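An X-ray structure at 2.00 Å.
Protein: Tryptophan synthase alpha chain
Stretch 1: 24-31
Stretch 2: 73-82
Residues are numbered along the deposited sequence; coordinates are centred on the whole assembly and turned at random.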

# COMPACT_ATOMS: atom_id res chain seq x y z
N MET A 24 10.36 -1.22 0.66
CA MET A 24 10.86 -1.63 -0.65
C MET A 24 11.68 -2.91 -0.59
O MET A 24 12.59 -3.03 0.23
CB MET A 24 11.72 -0.51 -1.25
CG MET A 24 12.29 -0.82 -2.63
SD MET A 24 11.02 -0.72 -3.92
CE MET A 24 10.66 1.02 -3.85
N VAL A 25 11.37 -3.87 -1.46
CA VAL A 25 12.12 -5.12 -1.48
C VAL A 25 13.52 -4.84 -2.00
O VAL A 25 13.68 -4.24 -3.06
CB VAL A 25 11.49 -6.17 -2.42
CG1 VAL A 25 12.36 -7.43 -2.43
CG2 VAL A 25 10.07 -6.52 -1.95
N GLY A 26 14.54 -5.27 -1.25
CA GLY A 26 15.90 -5.06 -1.69
C GLY A 26 16.61 -3.82 -1.17
O GLY A 26 17.77 -3.58 -1.52
N TYR A 27 15.94 -3.02 -0.35
CA TYR A 27 16.55 -1.81 0.20
C TYR A 27 16.67 -1.89 1.71
O TYR A 27 15.68 -2.12 2.40
CB TYR A 27 15.72 -0.56 -0.14
CG TYR A 27 16.30 0.70 0.47
CD1 TYR A 27 17.46 1.28 -0.04
CD2 TYR A 27 15.70 1.28 1.59
CE1 TYR A 27 18.02 2.42 0.55
CE2 TYR A 27 16.25 2.42 2.20
CZ TYR A 27 17.41 2.98 1.67
OH TYR A 27 17.96 4.10 2.26
N PRO A 28 17.88 -1.67 2.25
CA PRO A 28 19.14 -1.35 1.56
C PRO A 28 19.75 -2.55 0.85
O PRO A 28 20.69 -2.41 0.07
CB PRO A 28 20.01 -0.80 2.69
CG PRO A 28 19.54 -1.57 3.87
CD PRO A 28 18.05 -1.52 3.71
N ASP A 29 19.21 -3.74 1.14
CA ASP A 29 19.62 -5.01 0.54
C ASP A 29 18.50 -6.00 0.85
O ASP A 29 17.69 -5.75 1.74
CB ASP A 29 20.96 -5.49 1.12
CG ASP A 29 20.92 -5.70 2.63
OD1 ASP A 29 20.32 -6.69 3.08
OD2 ASP A 29 21.49 -4.86 3.36
N TYR A 30 18.43 -7.10 0.11
CA TYR A 30 17.35 -8.06 0.32
C TYR A 30 17.20 -8.51 1.77
O TYR A 30 16.12 -8.38 2.35
CB TYR A 30 17.53 -9.31 -0.56
CG TYR A 30 16.32 -10.23 -0.52
CD1 TYR A 30 15.22 -10.01 -1.35
CD2 TYR A 30 16.25 -11.28 0.39
CE1 TYR A 30 14.09 -10.82 -1.28
CE2 TYR A 30 15.12 -12.10 0.48
CZ TYR A 30 14.04 -11.86 -0.36
OH TYR A 30 12.92 -12.65 -0.28
N GLU A 31 18.27 -9.04 2.36
CA GLU A 31 18.24 -9.52 3.74
C GLU A 31 17.71 -8.48 4.73
O GLU A 31 16.80 -8.77 5.52
CB GLU A 31 19.63 -9.97 4.18
CG GLU A 31 19.68 -10.49 5.61
CD GLU A 31 21.05 -11.01 6.02
OE1 GLU A 31 22.04 -10.25 5.91
OE2 GLU A 31 21.14 -12.19 6.45
N LYS A 73 20.05 -1.79 -8.26
CA LYS A 73 21.48 -2.03 -8.38
C LYS A 73 21.86 -3.29 -7.61
O LYS A 73 22.89 -3.90 -7.89
CB LYS A 73 22.28 -0.81 -7.90
CG LYS A 73 22.04 0.40 -8.79
CD LYS A 73 23.22 1.37 -8.81
CE LYS A 73 23.49 1.95 -7.45
NZ LYS A 73 24.54 3.00 -7.52
N ASN A 74 21.03 -3.69 -6.65
CA ASN A 74 21.29 -4.92 -5.91
C ASN A 74 20.79 -6.11 -6.75
O ASN A 74 20.99 -7.26 -6.38
CB ASN A 74 20.58 -4.94 -4.55
CG ASN A 74 21.21 -4.01 -3.53
OD1 ASN A 74 22.42 -3.78 -3.55
ND2 ASN A 74 20.40 -3.48 -2.63
N GLY A 75 20.14 -5.81 -7.88
CA GLY A 75 19.65 -6.86 -8.76
C GLY A 75 18.29 -7.44 -8.42
O GLY A 75 17.97 -8.56 -8.82
N ILE A 76 17.47 -6.69 -7.69
CA ILE A 76 16.15 -7.17 -7.32
C ILE A 76 15.24 -7.28 -8.54
O ILE A 76 15.08 -6.32 -9.30
CB ILE A 76 15.50 -6.24 -6.28
CG1 ILE A 76 16.36 -6.22 -5.00
CG2 ILE A 76 14.08 -6.70 -5.98
CD1 ILE A 76 16.50 -7.58 -4.32
N ARG A 77 14.64 -8.45 -8.70
CA ARG A 77 13.74 -8.75 -9.82
C ARG A 77 12.33 -8.99 -9.31
O ARG A 77 12.11 -9.12 -8.11
CB ARG A 77 14.18 -10.03 -10.53
CG ARG A 77 15.65 -10.13 -10.90
CD ARG A 77 16.00 -11.60 -11.14
NE ARG A 77 15.86 -12.38 -9.91
CZ ARG A 77 15.81 -13.71 -9.87
NH1 ARG A 77 15.88 -14.43 -10.98
NH2 ARG A 77 15.69 -14.33 -8.70
N PHE A 78 11.39 -9.08 -10.24
CA PHE A 78 10.00 -9.35 -9.89
C PHE A 78 9.97 -10.69 -9.15
O PHE A 78 9.22 -10.87 -8.20
CB PHE A 78 9.15 -9.42 -11.16
CG PHE A 78 7.69 -9.71 -10.91
CD1 PHE A 78 6.97 -9.01 -9.95
CD2 PHE A 78 7.03 -10.68 -11.66
CE1 PHE A 78 5.62 -9.25 -9.74
CE2 PHE A 78 5.67 -10.93 -11.47
CZ PHE A 78 4.96 -10.22 -10.50
N GLU A 79 10.81 -11.63 -9.59
CA GLU A 79 10.87 -12.95 -8.95
C GLU A 79 11.27 -12.85 -7.48
O GLU A 79 10.79 -13.62 -6.64
CB GLU A 79 11.86 -13.86 -9.68
CG GLU A 79 11.37 -14.37 -11.03
CD GLU A 79 11.59 -13.37 -12.16
OE1 GLU A 79 12.10 -12.27 -11.89
OE2 GLU A 79 11.26 -13.70 -13.32
N ASP A 80 12.17 -11.91 -7.16
CA ASP A 80 12.62 -11.75 -5.78
C ASP A 80 11.50 -11.12 -4.95
O ASP A 80 11.32 -11.45 -3.78
CB ASP A 80 13.86 -10.85 -5.72
CG ASP A 80 15.03 -11.42 -6.52
OD1 ASP A 80 15.48 -12.54 -6.22
OD2 ASP A 80 15.48 -10.74 -7.46
N VAL A 81 10.74 -10.23 -5.57
CA VAL A 81 9.64 -9.58 -4.89
C VAL A 81 8.59 -10.60 -4.47
O VAL A 81 8.11 -10.57 -3.34
CB VAL A 81 8.95 -8.53 -5.80
CG1 VAL A 81 7.68 -8.01 -5.12
CG2 VAL A 81 9.91 -7.37 -6.07
N LEU A 82 8.25 -11.51 -5.38
CA LEU A 82 7.24 -12.52 -5.06
C LEU A 82 7.76 -13.58 -4.08
O LEU A 82 6.97 -14.16 -3.33
CB LEU A 82 6.73 -13.19 -6.35
CG LEU A 82 5.97 -12.25 -7.30
CD1 LEU A 82 5.37 -13.07 -8.44
CD2 LEU A 82 4.86 -11.52 -6.55

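One side-chain amide holds two backbone carbonyls at once. Asn74 ND2 donates to Gly26 O at 2.9 Å and to Pro28 O, also at 2.9 Å. These are the only hydrogen bonds between the two stretches. An amide NH2 carries two protons, so it can serve both acceptors. The N-H...acceptor angles are 142° and 144°, so both bonds are somewhat bent. Gly26 O and Pro28 O lie 3.5 Å apart, so one nitrogen can reach both. A cis peptide bond precedes Pro28.

The backbones come closest in register at Gly26 and Ile76, whose CA atoms lie 6.0 Å apart, and at Val25 and Val81, with CA atoms 6.1 Å apart. Stretch 1 makes a type II beta turn from Met24 to Tyr27, closed by a weak bond from Tyr27 N to Met24 O at 3.4 Å. Gly26 sits in this turn with a positive phi of 94°. Ile76 CG1 lies 3.5 Å from Gly26 CA. An ideal CB on Gly26 would fall 2.2 Å from Ile76 CG1, a clash, and would also jam against the carbonyl O of Val25. Both the turn and the packing therefore require glycine here.

Ile76 is the apolar centre of the contact. Its CA-to-CB bond points toward stretch 1. Ile76 CG2 meets Val25 CG1 at 4.0 Å, and Ile76 CD1 reaches Tyr30 CD1 at 4.0 Å. Val25 also points toward the other stretch, and its CB lies 4.2 Å from Val81 CG2. These contacts shield hydrocarbon from water. The cost is Val25 O, which is buried without a polar partner; its nearest neighbour across the contact is Ile76 CG2 at 3.8 Å.

Tyr30 starts sideways, but the end of its side chain comes nearer to stretch 2. It meets that stretch with its ring edge. Ile76 CD1 and Asp80 O both lie near the ring plane, and Tyr30 CE1 is 3.8 Å from Asp80 O.

Stretch 2 is braced from within. Gly75 is the first residue past one helix to leave helical phi/psi, with a phi of 85° in a Schellman motif. Arg77 is the N-cap of the next. Arg77 N donates to Asp80 OD2 at 2.7 Å. Its side chain clasps the same carboxylate: Arg77 NE forms a salt bridge to Asp80 OD2 at 3.0 Å, and Arg77 NH2 bonds Asp80 OD1 at 3.1 Å. Ile76 lies between the two helices. On stretch 1, Asp29 caps the helix that begins at Tyr30.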